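Side-chain contacts in HNH nuclease domain-containing protein (Streptomyces coelicolor, PDB 5ZMO), which is a type IV restriction endonuclease whose sulfur-binding domain, the part described here, recognises phosphorothioated DNA, while its HNH domain probably supplies the nuclease activity: residues L33-A36 / I37-V41; R43-R46 / L47-W50; L97-R100 / G101-T105. All blocks are in the same frame, centred on the assembly; numbering follows the deposited sequence.

How the contacts relate
The three contacts follow one another along the chain, all within the sulfur-binding domain. Contact 1 is the C-terminal part of helix 28-41, and contact 2 carries the chain from that helix into strand 47-49; their centres lie about 10 Å apart and they touch, with a probable hydrogen bond of 3.0 Å from Ala-44 N to Gln-39 O. Contact 3 is the hairpin of strands 97-98 and 103-104, with its centre about 26 Å from that of contact 1 and about 24 Å from that of contact 2. Contacts 1 and 3 lie on opposite sides of the chain's centre. The hairpin meets the DNA directly, and its nearest atoms to contact 2 are about 7 Å away.

Contact 1. Residues L33-A36 / I37-V41; sequences LLWA and IGQAV
This is an i to i+4 contact along one helix, the largely buried C-terminal part of helix 28-41, and its main side-chain element is the pair Trp-35 and Gln-39. The methylene carbon Gln-39 CG sits over one face of the indole, 3.4 Å from the centroid of the six-membered ring and only 14° off its normal, which meets the criteria for a CH-pi contact. Beyond CG the side chain bends, laying the amide plane almost parallel to the ring, 1° apart, with Gln-39 CD 3.5 Å from Trp-35 CZ2. The indole reaches this position because its CG is trans to the backbone nitrogen (chi1 176°), which turns the ring toward the following helical turn.

The backbone beneath is regular. Gln-39 N donates to Trp-35 O at 2.8 Å, and three further i to i+4 bonds join Ile-37, Gly-38 and Ala-40 to Leu-33, Leu-34 and Ala-36. On another side of the helix Ile-37 CG1 lies against the carbonyl oxygen Leu-33 O, 3.4 Å away.

The surroundings differ from side to side: Trp-35 packs on Thr-53, Ala-56, Val-57 and Leu-60 of helix 50-63, Leu-33 and Leu-34 meet helix 130-144, and Ile-37 and Ala-40 rest against helix 120-128.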
loop_
_atom_site.group_PDB
_atom_site.type_symbol
_atom_site.label_atom_id
_atom_site.label_comp_id
_atom_site.label_asym_id
_atom_site.label_seq_id
_atom_site.Cartn_x
_atom_site.Cartn_y
_atom_site.Cartn_z
ATOM N N LEU A 33 1.502 -0.201 -1.338
ATOM C CA LEU A 33 2.788 -0.815 -0.940
ATOM C C LEU A 33 3.941 0.174 -0.997
ATOM O O LEU A 33 4.763 0.214 -0.072
ATOM C CB LEU A 33 3.178 -2.040 -1.782
ATOM C CG LEU A 33 2.270 -3.220 -1.471
ATOM C CD1 LEU A 33 2.371 -4.254 -2.587
ATOM C CD2 LEU A 33 2.582 -3.830 -0.165
ATOM N N LEU A 34 4.082 0.890 -2.110
ATOM C CA LEU A 34 5.182 1.923 -2.163
ATOM C C LEU A 34 5.121 2.961 -1.044
ATOM O O LEU A 34 6.160 3.341 -0.439
ATOM C CB LEU A 34 5.181 2.599 -3.530
ATOM C CG LEU A 34 5.817 1.876 -4.706
ATOM C CD1 LEU A 34 5.535 2.645 -5.990
ATOM C CD2 LEU A 34 7.307 1.800 -4.503
ATOM N N TRP A 35 3.917 3.387 -0.710
ATOM C CA TRP A 35 3.702 4.365 0.344
ATOM C C TRP A 35 4.134 3.738 1.646
ATOM O O TRP A 35 4.875 4.362 2.437
ATOM C CB TRP A 35 2.267 4.830 0.395
ATOM C CG TRP A 35 1.997 5.752 1.508
ATOM C CD1 TRP A 35 2.269 7.108 1.569
ATOM C CD2 TRP A 35 1.415 5.412 2.778
ATOM N NE1 TRP A 35 1.892 7.607 2.770
ATOM C CE2 TRP A 35 1.383 6.607 3.546
ATOM C CE3 TRP A 35 0.953 4.215 3.352
ATOM C CZ2 TRP A 35 0.867 6.642 4.827
ATOM C CZ3 TRP A 35 0.427 4.262 4.648
ATOM C CH2 TRP A 35 0.417 5.456 5.361
ATOM N N ALA A 36 3.668 2.504 1.886
ATOM C CA ALA A 36 4.035 1.818 3.162
ATOM C C ALA A 36 5.556 1.581 3.331
ATOM O O ALA A 36 6.100 1.672 4.431
ATOM C CB ALA A 36 3.294 0.512 3.299
ATOM N N ILE A 37 6.272 1.339 2.221
ATOM C CA ILE A 37 7.722 1.171 2.287
ATOM C C ILE A 37 8.335 2.487 2.666
ATOM O O ILE A 37 9.267 2.565 3.506
ATOM C CB ILE A 37 8.303 0.580 0.988
ATOM C CG1 ILE A 37 7.844 -0.867 0.811
ATOM C CG2 ILE A 37 9.824 0.684 1.020
ATOM C CD1 ILE A 37 7.976 -1.383 -0.623
ATOM N N GLY A 38 7.895 3.548 2.005
ATOM C CA GLY A 38 8.349 4.916 2.386
ATOM C C GLY A 38 8.079 5.274 3.841
ATOM O O GLY A 38 8.964 5.854 4.558
ATOM N N GLN A 39 6.909 4.872 4.323
ATOM C CA GLN A 39 6.575 5.086 5.760
ATOM C C GLN A 39 7.556 4.301 6.671
ATOM O O GLN A 39 8.043 4.857 7.705
ATOM C CB GLN A 39 5.085 4.718 6.069
ATOM C CG GLN A 39 4.086 5.625 5.356
ATOM C CD GLN A 39 4.205 7.047 5.836
ATOM O OE1 GLN A 39 4.722 7.940 5.119
ATOM N NE2 GLN A 39 3.785 7.271 7.072
ATOM N N ALA A 40 7.888 3.054 6.335
ATOM C CA ALA A 40 8.784 2.258 7.200
ATOM C C ALA A 40 10.164 2.927 7.239
ATOM O O ALA A 40 10.786 3.074 8.271
ATOM C CB ALA A 40 8.880 0.873 6.682
ATOM N N VAL A 41 10.646 3.305 6.078
ATOM C CA VAL A 41 11.906 3.999 5.942
ATOM C C VAL A 41 11.941 5.313 6.728
ATOM O O VAL A 41 12.990 5.642 7.306
ATOM C CB VAL A 41 12.245 4.144 4.415
ATOM C CG1 VAL A 41 13.301 5.228 4.135
ATOM C CG2 VAL A 41 12.666 2.762 3.905
#

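Contact 2. Residues R43-R46 / L47-W50; sequences RAPR and LQPW. With PO4 (phosphate ion), chain D.
Arg-46 and Leu-47 run side by side in the same direction, the leucine branch lying over one face of the guanidinium. Leu-47 CD2 comes within 3.6 Å of Arg-46 NH2, and Leu-47 CG stands 3.8 Å above the guanidinium plane, displaced toward its rim. The bend at chi3 (73°) turns the flat group so that its face meets the leucine. NH2 donates to Leu-118 O, while at the edge, near the plane, Arg-46 NE makes a straight but weak bond of 3.4 Å to O1 of a phosphate ion, probably from the crystallisation liquor, that Asn-124 also binds. Replacing this arginine by an alanine is likely to leave Leu-118 O without this donor and Leu-47 without cover on one side.

These residues link two elements. A Schellman motif at Arg-43 ends helix 28-41, and the loop then enters strand 47-49, an outer strand of a three-stranded antiparallel sheet. On the inner side the buried Gln-48 packs closely, its CG 3.3 Å from Pro-45 O. The closeness is van der Waals, for no hydrogen bond joins the two segments. The outer side is looser: the ring of the exposed Pro-45 comes no nearer than 3.7 Å, CB to Leu-47 O.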
loop_
_atom_site.group_PDB
_atom_site.type_symbol
_atom_site.label_atom_id
_atom_site.label_comp_id
_atom_site.label_asym_id
_atom_site.label_seq_id
_atom_site.Cartn_x
_atom_site.Cartn_y
_atom_site.Cartn_z
ATOM N N ARG A 43 10.394 5.635 9.485
ATOM C CA ARG A 43 10.141 5.185 10.884
ATOM C C ARG A 43 8.849 5.721 11.401
ATOM O O ARG A 43 8.696 6.005 12.613
ATOM C CB ARG A 43 11.258 5.631 11.847
ATOM C CG ARG A 43 12.661 5.517 11.323
ATOM C CD ARG A 43 13.074 4.091 11.323
ATOM N NE ARG A 43 14.313 3.951 10.575
ATOM C CZ ARG A 43 15.156 2.934 10.699
ATOM N NH1 ARG A 43 16.249 2.913 9.945
ATOM N NH2 ARG A 43 14.935 1.954 11.589
ATOM N N ALA A 44 7.882 5.870 10.520
ATOM C CA ALA A 44 6.566 6.188 11.009
ATOM C C ALA A 44 6.049 4.933 11.716
ATOM O O ALA A 44 6.552 3.821 11.463
ATOM C CB ALA A 44 5.634 6.641 9.889
ATOM N N PRO A 45 4.995 5.085 12.545
ATOM C CA PRO A 45 4.468 3.910 13.228
ATOM C C PRO A 45 4.053 2.862 12.228
ATOM O O PRO A 45 3.526 3.209 11.155
ATOM C CB PRO A 45 3.249 4.482 13.987
ATOM C CG PRO A 45 3.587 5.942 14.219
ATOM C CD PRO A 45 4.248 6.306 12.905
ATOM N N ARG A 46 4.243 1.598 12.561
ATOM C CA ARG A 46 3.868 0.497 11.632
ATOM C C ARG A 46 2.371 0.419 11.352
ATOM O O ARG A 46 1.971 0.250 10.188
ATOM C CB ARG A 46 4.315 -0.846 12.173
ATOM C CG ARG A 46 3.882 -2.058 11.375
ATOM C CD ARG A 46 4.531 -3.369 11.880
ATOM N NE ARG A 46 3.919 -3.746 13.149
ATOM C CZ ARG A 46 2.800 -4.468 13.299
ATOM N NH1 ARG A 46 2.372 -4.728 14.544
ATOM N NH2 ARG A 46 2.122 -5.003 12.293
ATOM N N LEU A 47 1.569 0.482 12.415
ATOM C CA LEU A 47 0.102 0.516 12.301
ATOM C C LEU A 47 -0.360 1.952 12.352
ATOM O O LEU A 47 0.026 2.746 13.243
ATOM C CB LEU A 47 -0.536 -0.333 13.400
ATOM C CG LEU A 47 -0.121 -1.814 13.340
ATOM C CD1 LEU A 47 -0.771 -2.481 14.574
ATOM C CD2 LEU A 47 -0.510 -2.515 12.052
ATOM N N GLN A 48 -1.143 2.338 11.342
ATOM C CA GLN A 48 -1.630 3.697 11.228
ATOM C C GLN A 48 -3.100 3.642 10.980
ATOM O O GLN A 48 -3.542 2.765 10.268
ATOM C CB GLN A 48 -0.917 4.407 10.077
ATOM C CG GLN A 48 0.593 4.539 10.331
ATOM C CD GLN A 48 1.237 5.682 9.568
ATOM O OE1 GLN A 48 1.052 6.854 9.918
ATOM N NE2 GLN A 48 2.047 5.349 8.550
ATOM N N PRO A 49 -3.856 4.575 11.561
ATOM C CA PRO A 49 -5.318 4.525 11.321
ATOM C C PRO A 49 -5.755 4.637 9.821
ATOM O O PRO A 49 -5.106 5.304 9.010
ATOM C CB PRO A 49 -5.845 5.726 12.097
ATOM C CG PRO A 49 -4.737 6.187 13.046
ATOM C CD PRO A 49 -3.463 5.738 12.396
ATOM N N TRP A 50 -6.870 3.973 9.482
ATOM C CA TRP A 50 -7.508 4.227 8.193
ATOM C C TRP A 50 -7.587 5.706 7.797
ATOM O O TRP A 50 -7.243 6.062 6.654
ATOM C CB TRP A 50 -8.896 3.602 8.151
ATOM C CG TRP A 50 -9.809 4.129 7.169
ATOM C CD1 TRP A 50 -10.944 4.905 7.389
ATOM C CD2 TRP A 50 -9.677 4.040 5.731
ATOM N NE1 TRP A 50 -11.517 5.239 6.211
ATOM C CE2 TRP A 50 -10.792 4.694 5.174
ATOM C CE3 TRP A 50 -8.775 3.383 4.884
ATOM C CZ2 TRP A 50 -11.000 4.779 3.798
ATOM C CZ3 TRP A 50 -8.960 3.507 3.465
ATOM C CH2 TRP A 50 -10.074 4.197 2.958
HETATM P P PO4 D . 7.405 -2.795 15.808
HETATM O O1 PO4 D . 5.903 -2.532 15.631
HETATM O O2 PO4 D . 7.423 -4.079 16.637
HETATM O O3 PO4 D . 8.297 -1.674 16.464
HETATM O O4 PO4 D . 7.986 -3.119 14.453
#

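Contact 3. Residues L97-R100 / G101-T105; sequences LTSR and GRRPT. With PO4 (phosphate ion), chain E; nucleotides of chain C.
Ser-99 O is gripped twice by Arg-102, by the backbone N at 3.2 Å and by the side-chain NH1 at 2.9 Å, the two donors approaching from opposite faces of the carbonyl plane. The NH1 bond has an N-H...O angle of 157° and lies within the guanidinium plane, so it helps fix the rotation of the group. Near the plane of the same group, from a different edge, Arg-102 NH2 donates to O3 of a phosphate ion, probably from the crystallisation liquor, at 2.7 Å, and over one face sits the amino group of DC5 of chain C, its N4 3.0 Å from Arg-102 CZ.

The frame is a tight hairpin. Ser-99 to Arg-102 form a type I' turn, and Arg-102 and Arg-103 both face Thr-98, a classic beta bulge. Thr-98 N closes the pair with a 2.8 Å bond to Arg-103 O. Gly-101 fits its place because a beta carbon there would clash with Arg-100 O.

Thr-98 and Arg-103, on the same face of the hairpin, both reach the DNA. With its hydroxyl trans to the backbone nitrogen (chi1 -175°), Thr-98 OG1 donates to OP2 of DG3 of chain C at 2.8 Å. Arg-103 lays its guanidinium face on Ser-99, whose CB is 3.8 Å from Arg-103 CZ, and turns its edge to the base: Arg-103 NH1 lies in plane with N7 of DG3 of chain C at 3.2 Å. Its NH2 bonds O6 of a modified base, and Ser-99 OG bonds the N7 of a modified base. Thr-105 caps the following helix through Ser-108 N.

DNA phosphate, guanine edge and cytosine amino group are thus all met by one short hairpin, consistent with a reader of both backbone and base identity around phosphorothioated DNA.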
loop_
_atom_site.group_PDB
_atom_site.type_symbol
_atom_site.label_atom_id
_atom_site.label_comp_id
_atom_site.label_asym_id
_atom_site.label_seq_id
_atom_site.Cartn_x
_atom_site.Cartn_y
_atom_site.Cartn_z
ATOM N N LEU A 97 -18.978 -6.238 6.453
ATOM C CA LEU A 97 -18.582 -6.571 5.107
ATOM C C LEU A 97 -19.746 -6.429 4.146
ATOM O O LEU A 97 -20.897 -6.593 4.532
ATOM C CB LEU A 97 -18.081 -8.006 5.024
ATOM C CG LEU A 97 -16.910 -8.379 5.918
ATOM C CD1 LEU A 97 -16.503 -9.815 5.677
ATOM C CD2 LEU A 97 -15.757 -7.444 5.659
ATOM N N THR A 98 -19.432 -6.177 2.898
ATOM C CA THR A 98 -20.416 -6.151 1.816
ATOM C C THR A 98 -19.946 -6.961 0.626
ATOM O O THR A 98 -18.808 -7.425 0.579
ATOM C CB THR A 98 -20.769 -4.691 1.448
ATOM O OG1 THR A 98 -21.827 -4.655 0.455
ATOM C CG2 THR A 98 -19.543 -3.910 0.955
ATOM N N SER A 99 -20.855 -7.210 -0.299
ATOM C CA SER A 99 -20.569 -7.813 -1.593
ATOM C C SER A 99 -20.027 -9.206 -1.402
ATOM O O SER A 99 -18.915 -9.572 -1.852
ATOM C CB SER A 99 -19.738 -6.855 -2.479
ATOM O OG SER A 99 -19.448 -7.383 -3.770
ATOM N N ARG A 100 -20.841 -10.004 -0.693
ATOM C CA ARG A 100 -20.459 -11.372 -0.345
ATOM C C ARG A 100 -19.085 -11.463 0.345
ATOM O O ARG A 100 -18.269 -12.309 0.005
ATOM C CB ARG A 100 -20.454 -12.234 -1.589
ATOM C CG ARG A 100 -21.737 -12.065 -2.426
ATOM C CD ARG A 100 -21.793 -13.093 -3.532
ATOM N NE ARG A 100 -21.894 -14.438 -2.959
ATOM C CZ ARG A 100 -23.029 -15.069 -2.640
ATOM N NH1 ARG A 100 -24.225 -14.517 -2.862
ATOM N NH2 ARG A 100 -22.965 -16.290 -2.104
ATOM N N GLY A 101 -18.828 -10.599 1.302
ATOM C CA GLY A 101 -17.568 -10.725 2.055
ATOM C C GLY A 101 -16.342 -10.220 1.347
ATOM O O GLY A 101 -15.215 -10.407 1.830
ATOM N N ARG A 102 -16.506 -9.566 0.212
ATOM C CA ARG A 102 -15.334 -9.103 -0.510
ATOM C C ARG A 102 -14.555 -8.012 0.251
ATOM O O ARG A 102 -13.306 -7.935 0.152
ATOM C CB ARG A 102 -15.732 -8.555 -1.870
ATOM C CG ARG A 102 -15.959 -9.605 -2.908
ATOM C CD ARG A 102 -16.354 -8.911 -4.148
ATOM N NE ARG A 102 -16.579 -9.765 -5.275
ATOM C CZ ARG A 102 -17.727 -10.438 -5.499
ATOM N NH1 ARG A 102 -18.686 -10.482 -4.596
ATOM N NH2 ARG A 102 -17.909 -11.116 -6.634
ATOM N N ARG A 103 -15.285 -7.143 0.951
ATOM C CA ARG A 103 -14.680 -5.907 1.541
ATOM C C ARG A 103 -15.538 -5.313 2.644
ATOM O O ARG A 103 -16.757 -5.496 2.663
ATOM C CB ARG A 103 -14.474 -4.850 0.419
ATOM C CG ARG A 103 -15.807 -4.239 -0.092
ATOM C CD ARG A 103 -15.759 -3.427 -1.380
ATOM N NE ARG A 103 -15.864 -4.283 -2.514
ATOM C CZ ARG A 103 -16.898 -4.429 -3.313
ATOM N NH1 ARG A 103 -18.033 -3.720 -3.233
ATOM N NH2 ARG A 103 -16.752 -5.280 -4.265
ATOM N N PRO A 104 -14.934 -4.557 3.549
ATOM C CA PRO A 104 -15.651 -3.747 4.451
ATOM C C PRO A 104 -16.309 -2.551 3.758
ATOM O O PRO A 104 -15.828 -2.021 2.735
ATOM C CB PRO A 104 -14.564 -3.232 5.412
ATOM C CG PRO A 104 -13.306 -3.238 4.598
ATOM C CD PRO A 104 -13.458 -4.366 3.655
ATOM N N THR A 105 -17.431 -2.139 4.317
ATOM C CA THR A 105 -18.092 -0.919 3.807
ATOM C C THR A 105 -17.201 0.256 4.156
ATOM O O THR A 105 -16.545 0.269 5.209
ATOM C CB THR A 105 -19.458 -0.643 4.445
ATOM O OG1 THR A 105 -19.290 -0.550 5.868
ATOM C CG2 THR A 105 -20.474 -1.773 4.145
HETATM P P PO4 E . -19.701 -14.238 -6.671
HETATM O O1 PO4 E . -19.145 -14.305 -5.250
HETATM O O2 PO4 E . -20.989 -15.020 -6.723
HETATM O O3 PO4 E . -20.027 -12.802 -7.030
HETATM O O4 PO4 E . -18.691 -14.830 -7.672
ATOM P P DG C 3 -25.219 -3.577 1.290
ATOM O OP1 DG C 3 -26.571 -3.881 1.814
ATOM O OP2 DG C 3 -24.001 -4.020 2.028
ATOM O "O5'" DG C 3 -25.133 -4.278 -0.146
ATOM C "C5'" DG C 3 -26.257 -4.259 -1.071
ATOM C "C4'" DG C 3 -25.846 -4.762 -2.434
ATOM O "O4'" DG C 3 -24.968 -3.787 -3.049
ATOM C "C3'" DG C 3 -25.080 -6.093 -2.432
ATOM O "O3'" DG C 3 -25.486 -6.857 -3.558
ATOM C "C2'" DG C 3 -23.640 -5.654 -2.597
ATOM C "C1'" DG C 3 -23.819 -4.480 -3.532
ATOM N N9 DG C 3 -22.699 -3.542 -3.588
ATOM C C8 DG C 3 -21.826 -3.183 -2.590
ATOM N N7 DG C 3 -20.921 -2.327 -2.982
ATOM C C5 DG C 3 -21.211 -2.117 -4.321
ATOM C C6 DG C 3 -20.575 -1.293 -5.278
ATOM O O6 DG C 3 -19.583 -0.574 -5.138
ATOM N N1 DG C 3 -21.186 -1.395 -6.521
ATOM C C2 DG C 3 -22.319 -2.129 -6.788
ATOM N N2 DG C 3 -22.748 -2.119 -8.047
ATOM N N3 DG C 3 -22.917 -2.907 -5.907
ATOM C C4 DG C 3 -22.315 -2.853 -4.704
ATOM P P DC C 2 -20.304 1.539 1.353
ATOM O OP1 DC C 2 -20.278 2.451 2.547
ATOM O OP2 DC C 2 -19.084 0.825 1.029
ATOM O "O5'" DC C 2 -21.578 0.554 1.260
ATOM C "C5'" DC C 2 -22.944 1.001 1.569
ATOM C "C4'" DC C 2 -24.063 0.145 0.991
ATOM O "O4'" DC C 2 -24.472 0.547 -0.347
ATOM C "C3'" DC C 2 -23.878 -1.366 0.907
ATOM O "O3'" DC C 2 -25.135 -2.035 1.069
ATOM C "C2'" DC C 2 -23.521 -1.600 -0.550
ATOM C "C1'" DC C 2 -24.302 -0.528 -1.293
ATOM N N1 DC C 2 -23.577 0.036 -2.450
ATOM C C2 DC C 2 -24.105 -0.027 -3.754
ATOM O O2 DC C 2 -25.153 -0.678 -3.963
ATOM N N3 DC C 2 -23.439 0.595 -4.760
ATOM C C4 DC C 2 -22.329 1.299 -4.493
ATOM N N4 DC C 2 -21.694 1.892 -5.502
ATOM C C5 DC C 2 -21.780 1.374 -3.183
ATOM C C6 DC C 2 -22.435 0.748 -2.201
ATOM P P DC C 5 -25.586 -9.644 -10.510
ATOM O OP1 DC C 5 -26.590 -9.701 -11.624
ATOM O OP2 DC C 5 -25.081 -10.868 -9.903
ATOM O "O5'" DC C 5 -24.380 -8.827 -11.163
ATOM C "C5'" DC C 5 -24.572 -7.507 -11.660
ATOM C "C4'" DC C 5 -23.388 -7.122 -12.509
ATOM O "O4'" DC C 5 -22.263 -6.787 -11.660
ATOM C "C3'" DC C 5 -22.894 -8.212 -13.456
ATOM O "O3'" DC C 5 -22.668 -7.548 -14.685
ATOM C "C2'" DC C 5 -21.645 -8.756 -12.770
ATOM C "C1'" DC C 5 -21.108 -7.558 -12.003
ATOM N N1 DC C 5 -20.405 -7.827 -10.740
ATOM C C2 DC C 5 -19.165 -7.218 -10.506
ATOM O O2 DC C 5 -18.578 -6.672 -11.444
ATOM N N3 DC C 5 -18.584 -7.368 -9.303
ATOM C C4 DC C 5 -19.233 -7.988 -8.318
ATOM N N4 DC C 5 -18.643 -8.056 -7.128
ATOM C C5 DC C 5 -20.510 -8.590 -8.520
ATOM C C6 DC C 5 -21.065 -8.456 -9.722
#